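Long-range contacts in ferric uptake regulation protein (PDB 2W57), which probably acts as a metal-responsive repressor that binds DNA as a dimer and controls genes for iron uptake: residues Ala11-Thr16 / Ala65-Arg70; Ile34-Leu39 / Thr54-Leu59; Gln85-His90 / Thr123-Tyr128. All blocks are in the same frame, centred on the assembly; numbering follows the deposited sequence.

Contact 1 (Ala11-Thr16 / Ala65-Arg70); sequences AGLKVT and AGIVTR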
loop_
_atom_site.group_PDB
_atom_site.type_symbol
_atom_site.label_atom_id
_atom_site.label_comp_id
_atom_site.label_asym_id
_atom_site.label_seq_id
_atom_site.Cartn_x
_atom_site.Cartn_y
_atom_site.Cartn_z
ATOM N N ALA A 11 13.573 -15.811 -15.952
ATOM C CA ALA A 11 12.885 -14.539 -15.740
ATOM C C ALA A 11 13.570 -13.395 -16.502
ATOM O O ALA A 11 13.253 -12.218 -16.303
ATOM C CB ALA A 11 12.798 -14.226 -14.249
ATOM N N GLY A 12 14.504 -13.745 -17.383
ATOM C CA GLY A 12 15.231 -12.747 -18.177
ATOM C C GLY A 12 16.344 -12.073 -17.393
ATOM O O GLY A 12 16.957 -11.109 -17.861
ATOM N N LEU A 13 16.613 -12.581 -16.193
ATOM C CA LEU A 13 17.589 -11.971 -15.310
ATOM C C LEU A 13 18.895 -12.723 -15.312
ATOM O O LEU A 13 18.927 -13.908 -15.007
ATOM C CB LEU A 13 17.048 -11.877 -13.877
ATOM C CG LEU A 13 15.995 -10.814 -13.546
ATOM C CD1 LEU A 13 15.766 -10.814 -12.061
ATOM C CD2 LEU A 13 16.376 -9.412 -14.041
ATOM N N LYS A 14 19.970 -12.013 -15.644
ATOM C CA LYS A 14 21.339 -12.533 -15.543
ATOM C C LYS A 14 21.636 -13.075 -14.138
ATOM O O LYS A 14 21.204 -12.496 -13.137
ATOM C CB LYS A 14 22.325 -11.413 -15.879
ATOM C CG LYS A 14 23.459 -11.807 -16.829
ATOM C CD LYS A 14 24.431 -10.631 -16.997
ATOM C CE LYS A 14 25.316 -10.435 -15.735
ATOM N NZ LYS A 14 25.254 -9.024 -15.237
ATOM N N VAL A 15 22.357 -14.191 -14.072
ATOM C CA VAL A 15 22.743 -14.794 -12.787
ATOM C C VAL A 15 23.900 -14.027 -12.123
ATOM O O VAL A 15 24.944 -13.807 -12.745
ATOM C CB VAL A 15 23.128 -16.284 -12.942
ATOM C CG1 VAL A 15 23.602 -16.854 -11.613
ATOM C CG2 VAL A 15 21.955 -17.098 -13.481
ATOM N N THR A 16 23.691 -13.598 -10.872
ATOM C CA THR A 16 24.717 -12.911 -10.072
ATOM C C THR A 16 24.544 -13.374 -8.634
ATOM O O THR A 16 23.491 -13.898 -8.279
ATOM C CB THR A 16 24.589 -11.364 -10.098
ATOM O OG1 THR A 16 23.439 -10.977 -9.342
ATOM C CG2 THR A 16 24.490 -10.803 -11.521
ATOM N N ALA A 65 10.566 -8.490 -13.063
ATOM C CA ALA A 65 10.723 -9.787 -13.734
ATOM C C ALA A 65 9.619 -10.813 -13.384
ATOM O O ALA A 65 9.581 -11.920 -13.941
ATOM C CB ALA A 65 12.109 -10.369 -13.452
ATOM N N GLY A 66 8.730 -10.444 -12.461
ATOM C CA GLY A 66 7.644 -11.330 -12.033
ATOM C C GLY A 66 8.048 -12.412 -11.043
ATOM O O GLY A 66 7.274 -13.320 -10.775
ATOM N N ILE A 67 9.264 -12.322 -10.503
ATOM C CA ILE A 67 9.743 -13.265 -9.492
ATOM C C ILE A 67 9.051 -13.015 -8.144
ATOM O O ILE A 67 8.683 -13.972 -7.433
ATOM C CB ILE A 67 11.285 -13.203 -9.342
ATOM C CG1 ILE A 67 11.968 -13.894 -10.517
ATOM C CG2 ILE A 67 11.740 -13.872 -8.064
ATOM C CD1 ILE A 67 13.479 -13.854 -10.443
ATOM N N VAL A 68 8.872 -11.735 -7.801
ATOM C CA VAL A 68 8.204 -11.358 -6.555
ATOM C C VAL A 68 7.019 -10.415 -6.797
ATOM O O VAL A 68 6.890 -9.822 -7.873
ATOM C CB VAL A 68 9.177 -10.713 -5.517
ATOM C CG1 VAL A 68 10.347 -11.629 -5.188
ATOM C CG2 VAL A 68 9.680 -9.329 -5.981
ATOM N N THR A 69 6.161 -10.295 -5.787
ATOM C CA THR A 69 5.083 -9.317 -5.763
ATOM C C THR A 69 5.349 -8.374 -4.604
ATOM O O THR A 69 5.644 -8.830 -3.490
ATOM C CB THR A 69 3.718 -9.993 -5.514
ATOM O OG1 THR A 69 3.449 -10.948 -6.554
ATOM C CG2 THR A 69 2.593 -8.955 -5.482
ATOM N N ARG A 70 5.250 -7.067 -4.860
ATOM C CA ARG A 70 5.371 -6.067 -3.799
ATOM C C ARG A 70 4.011 -5.680 -3.242
ATOM O O ARG A 70 3.105 -5.334 -3.994
ATOM C CB ARG A 70 6.109 -4.802 -4.266
ATOM C CG ARG A 70 6.673 -4.000 -3.083
ATOM C CD ARG A 70 6.842 -2.497 -3.333
ATOM N NE ARG A 70 8.069 -2.170 -4.056
ATOM C CZ ARG A 70 9.082 -1.434 -3.584
ATOM N NH1 ARG A 70 9.069 -0.910 -2.353
ATOM N NH2 ARG A 70 10.126 -1.214 -4.372
#

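Contact 2 (Ile34-Leu39 / Thr54-Leu59); sequences ISAEEL and TVYRVL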
loop_
_atom_site.group_PDB
_atom_site.type_symbol
_atom_site.label_atom_id
_atom_site.label_comp_id
_atom_site.label_asym_id
_atom_site.label_seq_id
_atom_site.Cartn_x
_atom_site.Cartn_y
_atom_site.Cartn_z
ATOM N N ILE A 34 8.028 -10.628 3.437
ATOM C CA ILE A 34 9.227 -10.032 4.021
ATOM C C ILE A 34 9.529 -8.647 3.456
ATOM O O ILE A 34 9.388 -8.415 2.263
ATOM C CB ILE A 34 10.457 -10.992 3.871
ATOM C CG1 ILE A 34 11.586 -10.611 4.835
ATOM C CG2 ILE A 34 10.943 -11.082 2.413
ATOM C CD1 ILE A 34 12.606 -11.723 5.038
ATOM N N SER A 35 9.923 -7.727 4.328
ATOM C CA SER A 35 10.340 -6.408 3.894
ATOM C C SER A 35 11.792 -6.457 3.468
ATOM O O SER A 35 12.523 -7.370 3.857
ATOM C CB SER A 35 10.171 -5.405 5.022
ATOM O OG SER A 35 10.992 -5.755 6.106
ATOM N N ALA A 36 12.209 -5.475 2.674
ATOM C CA ALA A 36 13.622 -5.298 2.331
ATOM C C ALA A 36 14.549 -5.226 3.565
ATOM O O ALA A 36 15.680 -5.690 3.516
ATOM C CB ALA A 36 13.796 -4.060 1.469
ATOM N N GLU A 37 14.058 -4.654 4.663
ATOM C CA GLU A 37 14.859 -4.482 5.881
ATOM C C GLU A 37 15.052 -5.819 6.566
ATOM O O GLU A 37 16.158 -6.175 6.969
ATOM C CB GLU A 37 14.198 -3.501 6.847
ATOM C CG GLU A 37 14.118 -2.053 6.338
ATOM C CD GLU A 37 13.015 -1.789 5.277
ATOM O OE1 GLU A 37 12.066 -2.605 5.106
ATOM O OE2 GLU A 37 13.114 -0.735 4.603
ATOM N N GLU A 38 13.962 -6.570 6.675
ATOM C CA GLU A 38 13.992 -7.846 7.360
ATOM C C GLU A 38 14.894 -8.771 6.573
ATOM O O GLU A 38 15.726 -9.472 7.155
ATOM C CB GLU A 38 12.584 -8.425 7.510
ATOM C CG GLU A 38 11.705 -7.721 8.542
ATOM C CD GLU A 38 10.198 -7.802 8.216
ATOM O OE1 GLU A 38 9.809 -8.350 7.149
ATOM O OE2 GLU A 38 9.387 -7.285 9.023
ATOM N N LEU A 39 14.746 -8.736 5.250
ATOM C CA LEU A 39 15.567 -9.533 4.342
ATOM C C LEU A 39 17.070 -9.197 4.461
ATOM O O LEU A 39 17.930 -10.086 4.475
ATOM C CB LEU A 39 15.044 -9.346 2.912
ATOM C CG LEU A 39 15.697 -9.942 1.654
ATOM C CD1 LEU A 39 16.497 -11.194 1.943
ATOM C CD2 LEU A 39 14.628 -10.185 0.573
ATOM N N THR A 54 21.368 -2.747 -2.159
ATOM C CA THR A 54 21.393 -3.897 -3.081
ATOM C C THR A 54 20.118 -4.715 -2.934
ATOM O O THR A 54 19.473 -5.042 -3.930
ATOM C CB THR A 54 22.619 -4.798 -2.850
ATOM O OG1 THR A 54 23.800 -4.054 -3.156
ATOM C CG2 THR A 54 22.562 -6.021 -3.729
ATOM N N VAL A 55 19.745 -5.004 -1.689
ATOM C CA VAL A 55 18.508 -5.721 -1.390
ATOM C C VAL A 55 17.341 -5.046 -2.083
ATOM O O VAL A 55 16.580 -5.689 -2.817
ATOM C CB VAL A 55 18.248 -5.848 0.125
ATOM C CG1 VAL A 55 16.942 -6.547 0.373
ATOM C CG2 VAL A 55 19.376 -6.626 0.786
ATOM N N TYR A 56 17.223 -3.740 -1.912
ATOM C CA TYR A 56 16.208 -3.007 -2.659
ATOM C C TYR A 56 16.341 -3.116 -4.170
ATOM O O TYR A 56 15.345 -3.379 -4.853
ATOM C CB TYR A 56 16.210 -1.539 -2.274
ATOM C CG TYR A 56 15.281 -1.237 -1.149
ATOM C CD1 TYR A 56 15.778 -0.865 0.092
ATOM C CD2 TYR A 56 13.895 -1.334 -1.314
ATOM C CE1 TYR A 56 14.934 -0.570 1.134
ATOM C CE2 TYR A 56 13.036 -1.041 -0.264
ATOM C CZ TYR A 56 13.576 -0.662 0.949
ATOM O OH TYR A 56 12.766 -0.380 2.005
ATOM N N ARG A 57 17.545 -2.880 -4.696
ATOM C CA ARG A 57 17.745 -2.897 -6.136
ATOM C C ARG A 57 17.314 -4.280 -6.673
ATOM O O ARG A 57 16.547 -4.359 -7.644
ATOM C CB ARG A 57 19.203 -2.528 -6.486
ATOM C CG ARG A 57 19.626 -2.732 -7.963
ATOM C CD ARG A 57 21.160 -2.553 -8.231
ATOM N NE ARG A 57 22.045 -3.549 -7.580
ATOM C CZ ARG A 57 22.179 -4.848 -7.929
ATOM N NH1 ARG A 57 21.469 -5.389 -8.929
ATOM N NH2 ARG A 57 23.030 -5.635 -7.256
ATOM N N VAL A 58 17.749 -5.357 -5.998
ATOM C CA VAL A 58 17.414 -6.724 -6.411
ATOM C C VAL A 58 15.907 -7.026 -6.317
ATOM O O VAL A 58 15.326 -7.582 -7.254
ATOM C CB VAL A 58 18.230 -7.804 -5.657
ATOM C CG1 VAL A 58 17.723 -9.223 -6.031
ATOM C CG2 VAL A 58 19.741 -7.665 -5.940
ATOM N N LEU A 59 15.279 -6.661 -5.201
ATOM C CA LEU A 59 13.844 -6.863 -5.047
ATOM C C LEU A 59 13.011 -6.123 -6.098
ATOM O O LEU A 59 12.019 -6.671 -6.591
ATOM C CB LEU A 59 13.387 -6.515 -3.632
ATOM C CG LEU A 59 13.840 -7.506 -2.558
ATOM C CD1 LEU A 59 13.561 -6.984 -1.166
ATOM C CD2 LEU A 59 13.176 -8.865 -2.792
#

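Contact 3 (Gln85-His90 / Thr123-Tyr128); sequences QHHHDH and TNHSLY. With ZN (zinc ion), chain C; ZN (zinc ion), chain D.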
loop_
_atom_site.group_PDB
_atom_site.type_symbol
_atom_site.label_atom_id
_atom_site.label_comp_id
_atom_site.label_asym_id
_atom_site.label_seq_id
_atom_site.Cartn_x
_atom_site.Cartn_y
_atom_site.Cartn_z
ATOM N N GLN A 85 -0.037 -17.992 -8.761
ATOM C CA GLN A 85 -1.380 -17.802 -9.329
ATOM C C GLN A 85 -2.456 -17.867 -8.231
ATOM O O GLN A 85 -3.500 -17.210 -8.336
ATOM C CB GLN A 85 -1.676 -18.860 -10.391
ATOM C CG GLN A 85 -0.585 -19.053 -11.468
ATOM C CD GLN A 85 -0.813 -20.313 -12.332
ATOM O OE1 GLN A 85 -1.938 -20.825 -12.436
ATOM N NE2 GLN A 85 0.261 -20.810 -12.954
ATOM N N HIS A 86 -2.187 -18.646 -7.179
ATOM C CA HIS A 86 -3.092 -18.785 -6.028
ATOM C C HIS A 86 -3.285 -17.473 -5.261
ATOM O O HIS A 86 -2.417 -17.027 -4.495
ATOM C CB HIS A 86 -2.625 -19.896 -5.081
ATOM C CG HIS A 86 -2.159 -21.139 -5.784
ATOM N ND1 HIS A 86 -2.956 -21.841 -6.669
ATOM C CD2 HIS A 86 -0.981 -21.807 -5.726
ATOM C CE1 HIS A 86 -2.285 -22.882 -7.131
ATOM N NE2 HIS A 86 -1.087 -22.888 -6.573
ATOM N N HIS A 87 -4.449 -16.876 -5.492
ATOM C CA HIS A 87 -4.859 -15.621 -4.889
ATOM C C HIS A 87 -5.030 -15.735 -3.379
ATOM O O HIS A 87 -5.653 -16.676 -2.888
ATOM C CB HIS A 87 -6.184 -15.170 -5.514
ATOM C CG HIS A 87 -6.782 -13.966 -4.858
ATOM N ND1 HIS A 87 -6.431 -12.679 -5.209
ATOM C CD2 HIS A 87 -7.704 -13.852 -3.872
ATOM C CE1 HIS A 87 -7.109 -11.823 -4.464
ATOM N NE2 HIS A 87 -7.888 -12.509 -3.644
ATOM N N HIS A 88 -4.477 -14.766 -2.650
ATOM C CA HIS A 88 -4.819 -14.587 -1.239
ATOM C C HIS A 88 -4.883 -13.098 -0.818
ATOM O O HIS A 88 -4.473 -12.194 -1.557
ATOM C CB HIS A 88 -3.904 -15.423 -0.325
ATOM C CG HIS A 88 -2.447 -15.092 -0.451
ATOM N ND1 HIS A 88 -1.679 -15.493 -1.523
ATOM C CD2 HIS A 88 -1.616 -14.411 0.372
ATOM C CE1 HIS A 88 -0.439 -15.068 -1.359
ATOM N NE2 HIS A 88 -0.374 -14.412 -0.216
ATOM N N ASP A 89 -5.448 -12.867 0.360
ATOM C CA ASP A 89 -5.460 -11.556 0.979
ATOM C C ASP A 89 -4.711 -11.666 2.288
ATOM O O ASP A 89 -4.235 -12.750 2.627
ATOM C CB ASP A 89 -6.891 -11.083 1.176
ATOM C CG ASP A 89 -7.609 -10.945 -0.129
ATOM O OD1 ASP A 89 -7.069 -10.246 -1.015
ATOM O OD2 ASP A 89 -8.687 -11.553 -0.289
ATOM N N HIS A 90 -4.581 -10.562 3.015
ATOM C CA HIS A 90 -3.635 -10.541 4.120
ATOM C C HIS A 90 -4.204 -9.983 5.393
ATOM O O HIS A 90 -4.880 -8.965 5.403
ATOM C CB HIS A 90 -2.355 -9.789 3.736
ATOM C CG HIS A 90 -1.770 -10.219 2.425
ATOM N ND1 HIS A 90 -2.260 -9.779 1.211
ATOM C CD2 HIS A 90 -0.738 -11.047 2.136
ATOM C CE1 HIS A 90 -1.557 -10.323 0.232
ATOM N NE2 HIS A 90 -0.623 -11.091 0.766
ATOM N N THR A 123 -11.454 -5.905 -12.101
ATOM C CA THR A 123 -10.290 -6.535 -12.741
ATOM C C THR A 123 -9.251 -7.011 -11.730
ATOM O O THR A 123 -8.471 -7.918 -12.008
ATOM C CB THR A 123 -9.594 -5.609 -13.772
ATOM O OG1 THR A 123 -8.797 -4.628 -13.091
ATOM C CG2 THR A 123 -10.614 -4.924 -14.685
ATOM N N ASN A 124 -9.238 -6.383 -10.564
ATOM C CA ASN A 124 -8.319 -6.745 -9.500
ATOM C C ASN A 124 -8.765 -6.073 -8.203
ATOM O O ASN A 124 -9.554 -5.127 -8.233
ATOM C CB ASN A 124 -6.892 -6.317 -9.876
ATOM C CG ASN A 124 -5.831 -6.910 -8.958
ATOM O OD1 ASN A 124 -6.111 -7.803 -8.156
ATOM N ND2 ASN A 124 -4.601 -6.411 -9.077
ATOM N N HIS A 125 -8.274 -6.571 -7.071
ATOM C CA HIS A 125 -8.506 -5.942 -5.774
ATOM C C HIS A 125 -7.310 -6.153 -4.843
ATOM O O HIS A 125 -6.408 -6.926 -5.146
ATOM C CB HIS A 125 -9.798 -6.468 -5.140
ATOM C CG HIS A 125 -9.717 -7.886 -4.660
ATOM N ND1 HIS A 125 -9.919 -8.968 -5.493
ATOM C CD2 HIS A 125 -9.480 -8.400 -3.430
ATOM C CE1 HIS A 125 -9.801 -10.086 -4.799
ATOM N NE2 HIS A 125 -9.539 -9.769 -3.545
ATOM N N SER A 126 -7.282 -5.446 -3.722
ATOM C CA SER A 126 -6.336 -5.780 -2.661
ATOM C C SER A 126 -6.984 -5.524 -1.319
ATOM O O SER A 126 -7.666 -4.515 -1.143
ATOM C CB SER A 126 -5.013 -5.004 -2.804
ATOM O OG SER A 126 -5.213 -3.603 -2.750
ATOM N N LEU A 127 -6.787 -6.450 -0.385
ATOM C CA LEU A 127 -7.415 -6.362 0.939
ATOM C C LEU A 127 -6.410 -6.659 2.041
ATOM O O LEU A 127 -5.764 -7.707 2.023
ATOM C CB LEU A 127 -8.638 -7.291 1.030
ATOM C CG LEU A 127 -9.289 -7.628 2.372
ATOM C CD1 LEU A 127 -9.918 -6.412 3.014
ATOM C CD2 LEU A 127 -10.326 -8.725 2.194
ATOM N N TYR A 128 -6.287 -5.717 2.981
ATOM C CA TYR A 128 -5.351 -5.817 4.099
ATOM C C TYR A 128 -6.079 -5.567 5.406
ATOM O O TYR A 128 -6.665 -4.506 5.604
ATOM C CB TYR A 128 -4.198 -4.810 3.952
ATOM C CG TYR A 128 -3.372 -5.024 2.716
ATOM C CD1 TYR A 128 -2.424 -6.038 2.657
ATOM C CD2 TYR A 128 -3.560 -4.234 1.588
ATOM C CE1 TYR A 128 -1.679 -6.257 1.498
ATOM C CE2 TYR A 128 -2.822 -4.443 0.428
ATOM C CZ TYR A 128 -1.888 -5.453 0.388
ATOM O OH TYR A 128 -1.150 -5.659 -0.760
HETATM ZN ZN ZN C . -9.241 -11.456 -2.156
HETATM ZN ZN ZN D . 0.883 -12.853 0.324
HETATM O O HOH W 1 -4.362 -8.368 -0.608
#

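Contact 1 (Ala11-Thr16 / Ala65-Arg70)
Ala11 and Leu13 meet Ala65 and Ile67 where two helix ends come together in the winged-helix DNA-binding domain expected of the Fur family. Helices 4-10 and 52-64 both run out into the sequence Ala, Gly and a branched aliphatic residue, and both glycines occupy the positive-phi position of a Schellman motif. Gly12 and Gly66 each have phi of 79°, a conformation that glycine adopts easily because it lacks a CB. In the first helix the turn is closed by Leu13 N bonding to Leu8 O and Gly12 N to Lys9 O. The chain then turns so that Leu13 and Ile67 can face each other.

The tight part is a small, wholly apolar cluster. Ala11 CB rests against the CG1 branch of Ile67, with 3.8 Å between Ala11 CB and Ile67 CG1. Leu13 folds over the other alanine, its branch carbon CG lying 3.9 Å from Ala65 CB. The single methyls of the alanines suit this place because they let the two turns approach, bringing Ala11 CA within 5.6 Å of Ala65 CA. Behind this layer, Ile67 also packs on Leu8, Leu23 and Leu82, while Leu13 touches Phe62; the cluster is thus an outer margin of the domain core.

The turns around the cluster are open to solvent: Gly12 and Gly66 are exposed, as is Lys14. Lys14 takes no part in the apolar patch; its backbone O accepts a hydrogen bond from Arg19 NH1. Polar groups do not tie the two segments to each other; across the contact Ala11 O meets the methyl Ala65 CB. In Ile67, CG1 stands anti to the carbonyl carbon (chi1 -75°), which carries the extended ethyl arm past Ala11 CB, and Ile67 CD1 ends 4.1 Å from Leu13 CD1.

Contact 2 (Ile34-Leu39 / Thr54-Leu59)
Glu37 OE2 accepts a hydrogen bond from the phenol of Tyr56, with 2.6 Å between Tyr56 OH and Glu37 OE2. The hydroxyl approaches on the syn side of the carboxylate but stands somewhat out of its plane. Glu37 starts from a CB that points away from the partner helix, and a bend in its chain (chi2 76°) brings the acid back to meet the tyrosine. The carboxylate and ring planes are turned 73° against each other.

Next to this bond the small side chain of Ala36 makes a CH-pi contact with the same ring. Ala36 CB sits over one face, 3.5 Å from the centroid of the Tyr56 ring and 15° off its normal. A single methyl suits a place over an aromatic face, where its C-H bonds can point to the ring. Tyrosine serves both parts, its face lying on apolar Ala36 and its hydroxyl meeting the acid at the rim.

The two helices, 36-45 and 52-64, form the helix-turn-helix of the DNA-binding domain, and 52-64 is probably the recognition helix, as in other winged-helix proteins. Their buried faces are aliphatic. Leu39 holds CG anti to its backbone N, where Leu39 CG packs 3.8 Å from Val55 CG1. Leu39 and Leu59 meet tip to tip, with Leu39 CD2 also 3.8 Å from Leu59 CD1. Leu39 also reaches Ile22 and Val25 of helix 17-26, which completes the three-helix core.

The start of helix 36-45 is fixed by a capping box. Glu38 N donates to Ser35 OG at 3.1 Å, and Ser35 N donates in return to Glu38 OE1 at 2.9 Å. The other carboxylate oxygen, Glu38 OE2, forms a salt bridge with Lys77.

Contact 3 (Gln85-His90 / Thr123-Tyr128)
The zinc site formed by His87, Asp89 and His125, completed by Glu108 of helix 105-117, joins strand 121-132 to the chain entering strand 89-93. His87 reaches the metal with CG anti to its backbone N (chi1 173°), and His87 NE2 lies 2.3 Å from the zinc. His125 NE2 binds from strand 121-132 at 2.2 Å from the same ion, the two imidazoles crossing obliquely. Their nitrogens are close because they share a metal, not a proton. Asp89 contributes mainly one oxygen: Asp89 OD2 is 1.9 Å from the zinc, while Asp89 OD1 is farther from the ion, at 2.7 Å, and receives a weak hydrogen bond from a water molecule.

The same water accepts from His90 ND1 and Leu127 N, so it bridges both strands. His90 thereby uses both ring nitrogens, because His90 NE2 binds the second zinc at 2.4 Å. His88, pointing away from strand 121-132, binds this second zinc through His88 NE2 at 2.1 Å, with His33 and Glu81 as the remaining ligands. Imidazole nitrogens and carboxylate oxygens are good zinc ligands, and an extended chain sends successive side chains to opposite sides: His87 and Asp89 to one metal, His88 and His90 to the other.

The strands are parallel here. His90 N donates to Leu127 O at 3.2 Å, with an angle of 162° at the hydrogen, and Tyr128 CA makes a CA-H...O contact with His90 O. The rings of His90 and Tyr128 lie side by side, nearly parallel at 20° but barely overlapping; Tyr128 OH bonds to His71.

Residues Asn124-Tyr128 also pair antiparallel with a strand of the second subunit. A mixed sheet continuing into the second subunit, with histidine-rich zinc sites beside it, is the arrangement of the Fur-family dimerisation domain.

In the fold
Contacts 1 and 2 belong to the DNA-binding domain and touch directly: Val68 CG2 packs 3.6 Å from Leu59 O, where helix 52-64 leads into strand 68-72. Their centres are about 13 Å apart. Contact 3 lies in the dimerisation domain, its centre about 21 Å from that of contact 1 and 22 Å from that of contact 2. The zinc ion held by His88 and His90 links the two parts, since His33 and Glu81, its other ligands, come from the DNA-binding side. This is consistent with metal binding setting the orientation of the domains. The side chains of Leu59 and Ile67 are about 13 and 14 Å from a bound zinc ion, so neither contact 1 nor contact 2 touches a metal site.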